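Local coordinates for protein transcriptional repressor PadR (Bacillus cereus, PDB 6JYI) that probably binds DNA as a PadR-family transcriptional repressor, a two-subunit protein with a winged helix-turn-helix domain and long C-terminal helices, at residues A[11-16]-A[51-56]; A[15-20]-A[25-30]; A[104-109]-A[115-120]; A[126-131]-A[163-168]. All blocks are in the same frame, centred on the assembly; numbering follows the deposited sequence.

Contact 1: A[11-16]-A[51-56]; sequences DVVLGL and RQLENE
Leu53 reaches out from helix 46-55 and sets its two methyl groups against two neighbouring residues of helix 8-19, Val13 and Leu14. The apolar contacts are few. CD1 of Leu53 meets Val13 CG1 at 3.8 Å and lies 4.1 Å from Val13 CB, while its other branch, CD2, approaches CD1 of Leu14 at 4.2 Å. Leu53 is thus forked over the helix 8-19 surface, one methyl to each partner, and in both pairs the side chains cross obliquely. The CG1 branch of Val13 does the touching because it stands anti to the backbone N (chi1 172°). The nearest CA atoms, those of Leu14 and Leu53, are 8.7 Å apart, and no hydrogen bond joins the two segments. All three side chains are buried, and Ile59 of the following strand closes over both leucines.

Among the atoms of the two segments, the side-chain polar bonds lie within 51-56. Gln52 NE2 donates to Glu56 OE2 at 2.8 Å, nearly straight (172°) and in the amide plane, and Glu56 OE2 accepts through its anti lone pair; Arg51 NE and Glu54 OE2 form a salt bridge at 3.6 Å. A further salt bridge runs between Glu56 OE1 and Arg10, a residue of helix 8-19. The Val13, Leu14 and Leu53 cluster is part of the hydrophobic core of a winged helix-turn-helix domain, in which the first helix packs against the third, the position of the recognition helix in this fold.

Contact 2: A[15-20]-A[25-30]; sequences GLLMQK and YDIKIV
In the helical core of the winged helix-turn-helix domain, the C-terminal end of helix 8-19 meets the first turns of helix 24-35 through Leu16 and Leu17 on one side and Ile27 and Val30 on the other. Leu16 serves both partners: its CD2 touches Val30 CG1 at 3.9 Å, the two side chains lying alongside and pointing opposite ways, and its CD1 lies 4.3 Å from Ile27 CG2. A short loop, residues 20-23, connects these helices, whose short axes run at 122° to each other and come no closer than 11.5 Å, a separation spanned by branched aliphatic side chains without any hydrogen bond between the segments. Helix 24-35 is the second helix of the tri-helical bundle, and Ile27 continues the core toward the third, resting on Ile46 and Leu50 of helix 46-55. The far end of Ile27 is also used, its CD1 meeting Leu17 CD2 at 4.3 Å. Tyr75 of strand 72-77, in the wing hairpin, packs on both Leu17 and Ile27. Val30 lies in addition against Trp142 of helix 114-142 and against Tyr107 of the second subunit.

Contact 3: A[104-109]-A[115-120]; sequences MRMYFG and VTIKKW
With CG beside the backbone N (chi1 -61°), Met106 bends at chi2 (-64°) and again at chi3, which curls this selenomethionine back toward helix 114-142 and places its terminal CE between Ile117 and Trp120. CE meets Ile117 CD1 at 3.9 Å and reaches the indole of Trp120 at its edge, near the ring plane, 3.7 Å from CE3; SE lies alongside Ile117 CG2 at 4.1 Å. Ile117 CD1 also rests on the bare CA of Gly109 at 4.0 Å, where the backbone has come nearest to helix 114-142.

Arg105, bent at chi2, carries its aliphatic part over one face of the Trp120 ring: CB is 3.7 Å from CZ3, and CG stands above the plane toward the rim. The opposite face is covered by Thr116 CG2 from the preceding turn, so the indole is sandwiched and its rotation restricted. Farther out, Arg105 NH1 approaches Trp120 CZ2 at 3.6 Å, with the guanidinium and indole planes 87° apart. That polar end is engaged by other groups: NE makes a salt bridge with Asp101, and NH1 donates to the backbone O of Thr91 of the second subunit. Val93 of the second subunit packs on Trp120 and its Ile152 on Met106. The contact joins helix 101-107 to the start of helix 114-142, two consecutive helices linked by a short loop and built into the dimer interface, in the C-terminal region through which PadR-family proteins dimerise.

Contact 4: A[126-131]-A[163-168]; sequences ERKEAY and AQVETL
Val165 pushes one methyl against the flank of Lys128 in the most tightly packed apolar part of this contact: CG2 sits 3.4 Å from Lys128 CB, tighter than usual for two carbons, at the point where the helix backbones come nearest (Lys128 and Val165 CA atoms 6.6 Å apart). Both residues are buried. The rotamer of the valine (chi1 170°) sends its two methyls to successive residues of the facing helix, CG2 to Lys128 and CG1 to Glu129.

The rest of Lys128 bends at chi2 and chi4 to bring its end to Gln164 OE1. Its NZ donates to that oxygen at 2.8 Å, almost in line with the carbonyl (162° at the oxygen), and CD and CE lie against the same oxygen at 3.3 Å. Salt bridges to Glu124 and to Asp96 of the second subunit also hold NZ, so three oxygens grip the ammonium, and the two carboxylates would probably stabilise its positive charge.

The Glu129 side is looser and less covered. Its side chain crosses that of Val165 at about a right angle, OE2 3.7 Å from Val165 CG1, with no polar bond across these two segments; OE2 instead pairs with Lys169, one turn further along helix 148-175. The segments run nearly antiparallel, and their short axes come within 9.5 Å at 152°. Such pairing of helices 114-142 and 148-175 is a long antiparallel helical hairpin, and its second arm, in part predicted to be coiled coil, meets its counterpart in the second subunit, Ala163 against Ala163.

How the contacts relate
Contacts 1 and 2 share helix 8-19 and lie 10 Å apart between centres; through them this one helix packs on both helix 46-55 and helix 24-35, making the core of the probable DNA-binding domain. Contacts 3 and 4 share helix 114-142 on the other side of the chain's centre, with centres 15 Å apart and nearest atoms about 6 Å apart. Between the two groups the nearest atoms are about 12 Å apart, from contact 2 to contact 4, and the centres of contacts 1 and 3 are 40 Å apart. The second subunit bridges this span: residues of segment 104-109 in one chain pack on Val12, Gly15 and Val30 of the other.

Contact 1: A[11-16]-A[51-56]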
loop_
_atom_site.group_PDB
_atom_site.type_symbol
_atom_site.label_atom_id
_atom_site.label_comp_id
_atom_site.label_asym_id
_atom_site.label_seq_id
_atom_site.Cartn_x
_atom_site.Cartn_y
_atom_site.Cartn_z
ATOM N N ASP A 11 4.530 8.309 14.057
ATOM C CA ASP A 11 5.864 7.641 14.172
ATOM C C ASP A 11 6.714 7.744 12.950
ATOM O O ASP A 11 7.939 7.682 13.065
ATOM C CB ASP A 11 5.688 6.195 14.578
ATOM C CG ASP A 11 4.849 6.089 15.764
ATOM O OD1 ASP A 11 5.263 6.662 16.776
ATOM O OD2 ASP A 11 3.753 5.484 15.708
ATOM N N VAL A 12 6.096 7.951 11.782
ATOM C CA VAL A 12 6.875 8.275 10.607
ATOM C C VAL A 12 7.664 9.565 10.859
ATOM O O VAL A 12 8.882 9.622 10.616
ATOM C CB VAL A 12 6.022 8.461 9.315
ATOM C CG1 VAL A 12 6.906 8.900 8.185
ATOM C CG2 VAL A 12 5.221 7.184 8.928
ATOM N N VAL A 13 6.966 10.585 11.361
ATOM C CA VAL A 13 7.580 11.875 11.654
ATOM C C VAL A 13 8.579 11.763 12.779
ATOM O O VAL A 13 9.699 12.229 12.649
ATOM C CB VAL A 13 6.507 12.949 11.972
ATOM C CG1 VAL A 13 7.159 14.239 12.456
ATOM C CG2 VAL A 13 5.630 13.175 10.708
ATOM N N LEU A 14 8.204 11.113 13.883
ATOM C CA LEU A 14 9.150 10.958 15.019
ATOM C C LEU A 14 10.370 10.201 14.617
ATOM O O LEU A 14 11.518 10.589 14.961
ATOM C CB LEU A 14 8.476 10.283 16.221
ATOM C CG LEU A 14 7.364 11.138 16.841
ATOM C CD1 LEU A 14 6.500 10.315 17.863
ATOM C CD2 LEU A 14 7.970 12.342 17.558
ATOM N N GLY A 15 10.178 9.115 13.873
ATOM C CA GLY A 15 11.344 8.406 13.384
ATOM C C GLY A 15 12.286 9.207 12.537
ATOM O O GLY A 15 13.518 9.091 12.665
ATOM N N LEU A 16 11.749 10.029 11.662
ATOM C CA LEU A 16 12.592 10.879 10.836
ATOM C C LEU A 16 13.440 11.822 11.687
ATOM O O LEU A 16 14.663 11.946 11.497
ATOM C CB LEU A 16 11.715 11.679 9.877
ATOM C CG LEU A 16 11.228 10.945 8.632
ATOM C CD1 LEU A 16 10.294 11.890 7.806
ATOM C CD2 LEU A 16 12.416 10.459 7.783
ATOM N N ARG A 51 2.175 19.877 14.137
ATOM C CA ARG A 51 1.569 20.817 15.091
ATOM C C ARG A 51 1.046 20.050 16.314
ATOM O O ARG A 51 1.178 20.508 17.446
ATOM C CB ARG A 51 0.441 21.620 14.420
ATOM C CG ARG A 51 -0.468 22.427 15.380
ATOM C CD ARG A 51 0.264 23.262 16.480
ATOM N NE ARG A 51 1.397 24.069 16.009
ATOM C CZ ARG A 51 1.298 25.138 15.210
ATOM N NH1 ARG A 51 0.112 25.534 14.738
ATOM N NH2 ARG A 51 2.400 25.809 14.854
ATOM N N GLN A 52 0.487 18.870 16.084
ATOM C CA GLN A 52 -0.050 18.065 17.179
ATOM C C GLN A 52 1.078 17.538 18.080
ATOM O O GLN A 52 0.989 17.562 19.331
ATOM C CB GLN A 52 -0.876 16.907 16.636
ATOM C CG GLN A 52 -1.548 16.042 17.758
ATOM C CD GLN A 52 -2.406 16.868 18.696
ATOM O OE1 GLN A 52 -3.085 17.811 18.268
ATOM N NE2 GLN A 52 -2.390 16.523 19.994
ATOM N N LEU A 53 2.143 17.087 17.440
ATOM C CA LEU A 53 3.298 16.566 18.167
ATOM C C LEU A 53 3.916 17.715 18.983
ATOM O O LEU A 53 4.344 17.512 20.115
ATOM C CB LEU A 53 4.303 15.930 17.205
ATOM C CG LEU A 53 3.850 14.614 16.573
ATOM C CD1 LEU A 53 4.809 14.249 15.456
ATOM C CD2 LEU A 53 3.760 13.450 17.634
ATOM N N GLU A 54 3.935 18.914 18.442
ATOM C CA GLU A 54 4.474 20.052 19.195
ATOM C C GLU A 54 3.542 20.369 20.362
ATOM O O GLU A 54 3.979 20.644 21.481
ATOM C CB GLU A 54 4.485 21.300 18.356
ATOM C CG GLU A 54 5.398 21.313 17.178
ATOM C CD GLU A 54 5.174 22.604 16.407
ATOM O OE1 GLU A 54 5.548 23.660 16.951
ATOM O OE2 GLU A 54 4.570 22.540 15.310
ATOM N N ASN A 55 2.242 20.370 20.082
ATOM C CA ASN A 55 1.259 20.683 21.139
ATOM C C ASN A 55 1.391 19.707 22.312
ATOM O O ASN A 55 1.129 20.067 23.464
ATOM C CB ASN A 55 -0.172 20.606 20.600
ATOM C CG ASN A 55 -0.550 21.796 19.744
ATOM O OD1 ASN A 55 -1.658 21.835 19.195
ATOM N ND2 ASN A 55 0.337 22.779 19.637
ATOM N N GLU A 56 1.733 18.467 22.016
ATOM C CA GLU A 56 1.892 17.442 23.074
ATOM C C GLU A 56 3.275 17.382 23.681
ATOM O O GLU A 56 3.505 16.578 24.574
ATOM C CB GLU A 56 1.596 16.036 22.546
ATOM C CG GLU A 56 0.190 15.810 22.067
ATOM C CD GLU A 56 0.007 14.416 21.499
ATOM O OE1 GLU A 56 0.814 13.519 21.840
ATOM O OE2 GLU A 56 -0.937 14.216 20.712
#

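Contact 2: A[15-20]-A[25-30]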
loop_
_atom_site.group_PDB
_atom_site.type_symbol
_atom_site.label_atom_id
_atom_site.label_comp_id
_atom_site.label_asym_id
_atom_site.label_seq_id
_atom_site.Cartn_x
_atom_site.Cartn_y
_atom_site.Cartn_z
ATOM N N GLY A 15 10.178 9.115 13.873
ATOM C CA GLY A 15 11.344 8.406 13.384
ATOM C C GLY A 15 12.286 9.207 12.537
ATOM O O GLY A 15 13.518 9.091 12.665
ATOM N N LEU A 16 11.749 10.029 11.662
ATOM C CA LEU A 16 12.592 10.879 10.836
ATOM C C LEU A 16 13.440 11.822 11.687
ATOM O O LEU A 16 14.663 11.946 11.497
ATOM C CB LEU A 16 11.715 11.679 9.877
ATOM C CG LEU A 16 11.228 10.945 8.632
ATOM C CD1 LEU A 16 10.294 11.890 7.806
ATOM C CD2 LEU A 16 12.416 10.459 7.783
ATOM N N LEU A 17 12.806 12.393 12.705
ATOM C CA LEU A 17 13.463 13.347 13.602
ATOM C C LEU A 17 14.475 12.706 14.570
ATOM O O LEU A 17 15.347 13.380 15.086
ATOM C CB LEU A 17 12.397 14.164 14.354
ATOM C CG LEU A 17 11.550 15.066 13.466
ATOM C CD1 LEU A 17 10.411 15.783 14.258
ATOM C CD2 LEU A 17 12.437 16.093 12.764
HETATM N N MSE A 18 14.384 11.398 14.752
HETATM C CA MSE A 18 15.357 10.649 15.555
HETATM C C MSE A 18 16.825 10.887 15.183
HETATM O O MSE A 18 17.641 11.059 16.066
HETATM C CB MSE A 18 15.043 9.133 15.539
HETATM C CG MSE A 18 13.864 8.771 16.337
HETATM SE SE MSE A 18 14.206 8.923 18.264
HETATM C CE MSE A 18 15.578 7.583 18.461
ATOM N N GLN A 19 17.175 10.935 13.903
ATOM C CA GLN A 19 18.589 11.226 13.563
ATOM C C GLN A 19 19.001 12.670 13.767
ATOM O O GLN A 19 20.038 12.960 14.389
ATOM C CB GLN A 19 18.896 10.884 12.121
ATOM C CG GLN A 19 20.326 11.176 11.779
ATOM C CD GLN A 19 20.822 10.370 10.610
ATOM O OE1 GLN A 19 20.882 9.135 10.668
ATOM N NE2 GLN A 19 21.205 11.063 9.536
ATOM N N LYS A 20 18.247 13.590 13.165
ATOM C CA LYS A 20 18.497 14.997 13.443
ATOM C C LYS A 20 17.314 15.867 13.130
ATOM O O LYS A 20 16.357 15.434 12.473
ATOM C CB LYS A 20 19.754 15.511 12.727
ATOM C CG LYS A 20 19.529 15.901 11.274
ATOM C CD LYS A 20 20.845 16.057 10.531
ATOM C CE LYS A 20 20.643 15.868 9.028
ATOM N NZ LYS A 20 20.202 14.464 8.718
ATOM N N TYR A 25 10.258 21.735 5.263
ATOM C CA TYR A 25 10.582 21.525 3.853
ATOM C C TYR A 25 11.182 20.120 3.670
ATOM O O TYR A 25 10.735 19.316 2.836
ATOM C CB TYR A 25 11.592 22.568 3.418
ATOM C CG TYR A 25 12.060 22.500 1.991
ATOM C CD1 TYR A 25 11.185 22.712 0.944
ATOM C CD2 TYR A 25 13.398 22.284 1.690
ATOM C CE1 TYR A 25 11.618 22.675 -0.372
ATOM C CE2 TYR A 25 13.847 22.254 0.379
ATOM C CZ TYR A 25 12.956 22.454 -0.646
ATOM O OH TYR A 25 13.380 22.429 -1.958
ATOM N N ASP A 26 12.189 19.843 4.486
ATOM C CA ASP A 26 12.907 18.593 4.388
ATOM C C ASP A 26 12.053 17.359 4.756
ATOM O O ASP A 26 12.156 16.323 4.089
ATOM C CB ASP A 26 14.200 18.652 5.196
ATOM C CG ASP A 26 15.378 19.287 4.399
ATOM O OD1 ASP A 26 15.261 19.589 3.186
ATOM O OD2 ASP A 26 16.452 19.430 4.966
ATOM N N ILE A 27 11.210 17.474 5.775
ATOM C CA ILE A 27 10.313 16.409 6.105
ATOM C C ILE A 27 9.410 16.073 4.911
ATOM O O ILE A 27 9.264 14.888 4.556
ATOM C CB ILE A 27 9.455 16.763 7.332
ATOM C CG1 ILE A 27 10.371 16.832 8.553
ATOM C CG2 ILE A 27 8.359 15.731 7.507
ATOM C CD1 ILE A 27 9.689 17.401 9.788
ATOM N N LYS A 28 8.832 17.098 4.286
ATOM C CA LYS A 28 8.021 16.885 3.108
ATOM C C LYS A 28 8.786 16.185 1.962
ATOM O O LYS A 28 8.260 15.292 1.297
ATOM C CB LYS A 28 7.393 18.197 2.616
ATOM C CG LYS A 28 6.154 18.589 3.468
ATOM C CD LYS A 28 5.569 19.953 3.151
ATOM C CE LYS A 28 5.020 20.048 1.785
ATOM N NZ LYS A 28 4.363 21.354 1.549
ATOM N N ILE A 29 10.010 16.606 1.702
ATOM C CA ILE A 29 10.733 16.020 0.569
ATOM C C ILE A 29 11.048 14.558 0.885
ATOM O O ILE A 29 10.860 13.717 0.025
ATOM C CB ILE A 29 11.987 16.808 0.183
ATOM C CG1 ILE A 29 11.657 18.300 -0.010
ATOM C CG2 ILE A 29 12.583 16.254 -1.130
ATOM C CD1 ILE A 29 11.139 18.708 -1.399
ATOM N N VAL A 30 11.485 14.242 2.105
ATOM C CA VAL A 30 11.762 12.821 2.449
ATOM C C VAL A 30 10.507 11.983 2.279
ATOM O O VAL A 30 10.551 10.874 1.759
ATOM C CB VAL A 30 12.308 12.571 3.864
ATOM C CG1 VAL A 30 12.829 11.093 3.923
ATOM C CG2 VAL A 30 13.459 13.456 4.137
#

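Contact 3: A[104-109]-A[115-120]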
loop_
_atom_site.group_PDB
_atom_site.type_symbol
_atom_site.label_atom_id
_atom_site.label_comp_id
_atom_site.label_asym_id
_atom_site.label_seq_id
_atom_site.Cartn_x
_atom_site.Cartn_y
_atom_site.Cartn_z
HETATM N N MSE A 104 -7.735 -3.076 -9.512
HETATM C CA MSE A 104 -9.201 -3.165 -9.528
HETATM C C MSE A 104 -9.735 -2.927 -10.943
HETATM O O MSE A 104 -10.704 -3.567 -11.349
HETATM C CB MSE A 104 -9.787 -2.140 -8.558
HETATM C CG MSE A 104 -11.267 -2.242 -8.352
HETATM SE SE MSE A 104 -11.800 -3.911 -7.459
HETATM C CE MSE A 104 -11.005 -3.602 -5.738
ATOM N N ARG A 105 -9.076 -2.050 -11.703
ATOM C CA ARG A 105 -9.450 -1.834 -13.116
ATOM C C ARG A 105 -9.245 -3.128 -13.896
ATOM O O ARG A 105 -10.106 -3.508 -14.701
ATOM C CB ARG A 105 -8.635 -0.735 -13.775
ATOM C CG ARG A 105 -8.696 0.643 -13.122
ATOM C CD ARG A 105 -10.080 1.290 -13.088
ATOM N NE ARG A 105 -9.970 2.597 -12.418
ATOM C CZ ARG A 105 -10.066 3.796 -12.985
ATOM N NH1 ARG A 105 -10.322 3.948 -14.287
ATOM N NH2 ARG A 105 -9.911 4.878 -12.223
HETATM N N MSE A 106 -8.119 -3.807 -13.645
HETATM C CA MSE A 106 -7.874 -5.094 -14.275
HETATM C C MSE A 106 -8.933 -6.102 -13.828
HETATM O O MSE A 106 -9.453 -6.855 -14.650
HETATM C CB MSE A 106 -6.497 -5.650 -13.959
HETATM C CG MSE A 106 -5.354 -4.803 -14.420
HETATM SE SE MSE A 106 -5.249 -4.617 -16.341
HETATM C CE MSE A 106 -5.878 -2.784 -16.480
ATOM N N TYR A 107 -9.300 -6.081 -12.547
ATOM C CA TYR A 107 -10.321 -6.997 -12.058
ATOM C C TYR A 107 -11.669 -6.807 -12.808
ATOM O O TYR A 107 -12.349 -7.773 -13.148
ATOM C CB TYR A 107 -10.492 -6.886 -10.539
ATOM C CG TYR A 107 -11.392 -7.951 -10.004
ATOM C CD1 TYR A 107 -10.928 -9.260 -9.799
ATOM C CD2 TYR A 107 -12.731 -7.692 -9.778
ATOM C CE1 TYR A 107 -11.804 -10.265 -9.351
ATOM C CE2 TYR A 107 -13.583 -8.664 -9.349
ATOM C CZ TYR A 107 -13.114 -9.938 -9.105
ATOM O OH TYR A 107 -14.004 -10.881 -8.665
ATOM N N PHE A 108 -12.013 -5.557 -13.088
ATOM C CA PHE A 108 -13.225 -5.221 -13.799
ATOM C C PHE A 108 -12.948 -5.018 -15.288
ATOM O O PHE A 108 -13.744 -4.389 -16.009
ATOM C CB PHE A 108 -13.843 -3.945 -13.211
ATOM C CG PHE A 108 -14.341 -4.095 -11.825
ATOM C CD1 PHE A 108 -15.117 -5.183 -11.466
ATOM C CD2 PHE A 108 -14.041 -3.135 -10.861
ATOM C CE1 PHE A 108 -15.562 -5.337 -10.179
ATOM C CE2 PHE A 108 -14.506 -3.270 -9.586
ATOM C CZ PHE A 108 -15.268 -4.377 -9.234
ATOM N N GLY A 109 -11.838 -5.575 -15.766
ATOM C CA GLY A 109 -11.392 -5.357 -17.140
ATOM C C GLY A 109 -12.357 -5.788 -18.233
ATOM O O GLY A 109 -12.353 -5.257 -19.352
ATOM N N VAL A 115 -7.966 -1.914 -26.202
ATOM C CA VAL A 115 -7.169 -0.689 -26.331
ATOM C C VAL A 115 -6.925 -0.093 -24.935
ATOM O O VAL A 115 -5.783 0.141 -24.552
ATOM C CB VAL A 115 -7.840 0.367 -27.274
ATOM C CG1 VAL A 115 -6.985 1.640 -27.396
ATOM C CG2 VAL A 115 -8.082 -0.225 -28.649
ATOM N N THR A 116 -7.998 0.102 -24.170
ATOM C CA THR A 116 -7.929 0.798 -22.886
ATOM C C THR A 116 -7.119 0.017 -21.862
ATOM O O THR A 116 -6.344 0.604 -21.134
ATOM C CB THR A 116 -9.344 1.081 -22.327
ATOM O OG1 THR A 116 -10.018 1.988 -23.211
ATOM C CG2 THR A 116 -9.277 1.671 -20.895
ATOM N N ILE A 117 -7.314 -1.301 -21.809
ATOM C CA ILE A 117 -6.520 -2.193 -20.946
ATOM C C ILE A 117 -5.033 -2.133 -21.290
ATOM O O ILE A 117 -4.179 -2.023 -20.401
ATOM C CB ILE A 117 -6.976 -3.671 -21.101
ATOM C CG1 ILE A 117 -8.407 -3.860 -20.584
ATOM C CG2 ILE A 117 -6.026 -4.612 -20.406
ATOM C CD1 ILE A 117 -8.573 -3.450 -19.165
ATOM N N LYS A 118 -4.724 -2.200 -22.583
ATOM C CA LYS A 118 -3.337 -2.114 -23.045
ATOM C C LYS A 118 -2.695 -0.816 -22.589
ATOM O O LYS A 118 -1.532 -0.812 -22.147
ATOM C CB LYS A 118 -3.258 -2.216 -24.588
ATOM N N LYS A 119 -3.447 0.286 -22.708
ATOM C CA LYS A 119 -2.949 1.626 -22.297
ATOM C C LYS A 119 -2.668 1.681 -20.819
ATOM O O LYS A 119 -1.624 2.184 -20.380
ATOM C CB LYS A 119 -3.965 2.731 -22.633
ATOM C CG LYS A 119 -3.545 4.168 -22.220
ATOM C CD LYS A 119 -2.219 4.569 -22.871
ATOM C CE LYS A 119 -2.000 6.103 -22.986
ATOM N NZ LYS A 119 -1.160 6.626 -21.837
ATOM N N TRP A 120 -3.629 1.210 -20.036
ATOM C CA TRP A 120 -3.460 1.185 -18.589
ATOM C C TRP A 120 -2.247 0.376 -18.171
ATOM O O TRP A 120 -1.482 0.798 -17.285
ATOM C CB TRP A 120 -4.721 0.622 -17.939
ATOM C CG TRP A 120 -5.837 1.598 -17.866
ATOM C CD1 TRP A 120 -5.745 2.962 -17.908
ATOM C CD2 TRP A 120 -7.215 1.299 -17.663
ATOM N NE1 TRP A 120 -6.982 3.520 -17.750
ATOM C CE2 TRP A 120 -7.904 2.526 -17.596
ATOM C CE3 TRP A 120 -7.933 0.113 -17.518
ATOM C CZ2 TRP A 120 -9.295 2.603 -17.412
ATOM C CZ3 TRP A 120 -9.302 0.190 -17.338
ATOM C CH2 TRP A 120 -9.967 1.433 -17.283
#

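Contact 4: A[126-131]-A[163-168]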
loop_
_atom_site.group_PDB
_atom_site.type_symbol
_atom_site.label_atom_id
_atom_site.label_comp_id
_atom_site.label_asym_id
_atom_site.label_seq_id
_atom_site.Cartn_x
_atom_site.Cartn_y
_atom_site.Cartn_z
ATOM N N GLU A 126 5.311 2.041 -17.136
ATOM C CA GLU A 126 6.125 3.265 -17.208
ATOM C C GLU A 126 6.292 3.873 -15.813
ATOM O O GLU A 126 7.402 4.259 -15.426
ATOM C CB GLU A 126 5.517 4.271 -18.206
ATOM N N ARG A 127 5.191 3.917 -15.060
ATOM C CA ARG A 127 5.176 4.391 -13.676
ATOM C C ARG A 127 6.137 3.631 -12.768
ATOM O O ARG A 127 6.968 4.242 -12.122
ATOM C CB ARG A 127 3.771 4.289 -13.086
ATOM C CG ARG A 127 2.826 5.387 -13.547
ATOM C CD ARG A 127 1.443 5.254 -12.911
ATOM N NE ARG A 127 0.395 5.654 -13.855
ATOM C CZ ARG A 127 -0.872 5.912 -13.531
ATOM N NH1 ARG A 127 -1.311 5.807 -12.262
ATOM N NH2 ARG A 127 -1.715 6.264 -14.492
ATOM N N LYS A 128 6.027 2.305 -12.735
ATOM C CA LYS A 128 6.870 1.490 -11.851
ATOM C C LYS A 128 8.343 1.573 -12.254
ATOM O O LYS A 128 9.220 1.618 -11.386
ATOM C CB LYS A 128 6.377 0.033 -11.766
ATOM C CG LYS A 128 4.964 -0.128 -11.113
ATOM C CD LYS A 128 5.052 -0.254 -9.624
ATOM C CE LYS A 128 3.748 0.103 -8.876
ATOM N NZ LYS A 128 2.622 -0.832 -9.130
ATOM N N GLU A 129 8.608 1.631 -13.563
ATOM C CA GLU A 129 9.973 1.813 -14.076
ATOM C C GLU A 129 10.593 3.127 -13.566
ATOM O O GLU A 129 11.744 3.140 -13.116
ATOM C CB GLU A 129 10.008 1.716 -15.622
ATOM C CG GLU A 129 10.020 0.254 -16.127
ATOM C CD GLU A 129 10.012 0.068 -17.648
ATOM O OE1 GLU A 129 9.800 1.041 -18.422
ATOM O OE2 GLU A 129 10.192 -1.094 -18.079
ATOM N N ALA A 130 9.821 4.214 -13.618
ATOM C CA ALA A 130 10.259 5.519 -13.094
ATOM C C ALA A 130 10.565 5.466 -11.578
ATOM O O ALA A 130 11.651 5.898 -11.156
ATOM C CB ALA A 130 9.219 6.588 -13.396
ATOM N N TYR A 131 9.642 4.898 -10.795
ATOM C CA TYR A 131 9.829 4.725 -9.325
ATOM C C TYR A 131 11.112 3.969 -9.017
ATOM O O TYR A 131 11.858 4.327 -8.094
ATOM C CB TYR A 131 8.733 3.902 -8.667
ATOM C CG TYR A 131 7.297 4.382 -8.727
ATOM C CD1 TYR A 131 6.958 5.723 -8.869
ATOM C CD2 TYR A 131 6.268 3.456 -8.573
ATOM C CE1 TYR A 131 5.602 6.117 -8.912
ATOM C CE2 TYR A 131 4.929 3.823 -8.616
ATOM C CZ TYR A 131 4.593 5.147 -8.794
ATOM O OH TYR A 131 3.242 5.465 -8.826
ATOM N N ALA A 163 9.374 -6.988 -10.214
ATOM C CA ALA A 163 8.644 -8.212 -10.487
ATOM C C ALA A 163 7.288 -7.837 -11.042
ATOM O O ALA A 163 6.805 -8.478 -11.983
ATOM C CB ALA A 163 8.518 -9.047 -9.230
ATOM N N GLN A 164 6.684 -6.776 -10.508
ATOM C CA GLN A 164 5.423 -6.256 -11.092
ATOM C C GLN A 164 5.599 -5.843 -12.548
ATOM O O GLN A 164 4.788 -6.198 -13.379
ATOM C CB GLN A 164 4.898 -5.066 -10.310
ATOM C CG GLN A 164 4.396 -5.447 -8.924
ATOM C CD GLN A 164 4.240 -4.251 -8.033
ATOM O OE1 GLN A 164 3.963 -3.155 -8.514
ATOM N NE2 GLN A 164 4.460 -4.429 -6.739
ATOM N N VAL A 165 6.663 -5.082 -12.833
ATOM C CA VAL A 165 6.983 -4.684 -14.220
ATOM C C VAL A 165 7.129 -5.886 -15.160
ATOM O O VAL A 165 6.505 -5.917 -16.228
ATOM C CB VAL A 165 8.230 -3.778 -14.271
ATOM C CG1 VAL A 165 8.710 -3.578 -15.720
ATOM C CG2 VAL A 165 7.913 -2.426 -13.589
ATOM N N GLU A 166 7.965 -6.855 -14.774
ATOM C CA GLU A 166 8.199 -8.072 -15.581
ATOM C C GLU A 166 6.870 -8.756 -15.894
ATOM O O GLU A 166 6.578 -9.059 -17.048
ATOM C CB GLU A 166 9.117 -9.074 -14.861
ATOM C CG GLU A 166 10.585 -8.626 -14.657
ATOM N N THR A 167 6.052 -8.941 -14.862
ATOM C CA THR A 167 4.768 -9.607 -15.015
ATOM C C THR A 167 3.884 -8.858 -15.999
ATOM O O THR A 167 3.321 -9.457 -16.900
ATOM C CB THR A 167 4.036 -9.753 -13.674
ATOM O OG1 THR A 167 4.758 -10.653 -12.832
ATOM C CG2 THR A 167 2.631 -10.300 -13.870
ATOM N N LEU A 168 3.817 -7.542 -15.868
ATOM C CA LEU A 168 2.960 -6.746 -16.728
ATOM C C LEU A 168 3.414 -6.743 -18.174
ATOM O O LEU A 168 2.575 -6.833 -19.077
ATOM C CB LEU A 168 2.802 -5.313 -16.198
ATOM C CG LEU A 168 1.969 -5.203 -14.919
ATOM C CD1 LEU A 168 2.029 -3.775 -14.386
ATOM C CD2 LEU A 168 0.513 -5.637 -15.118
#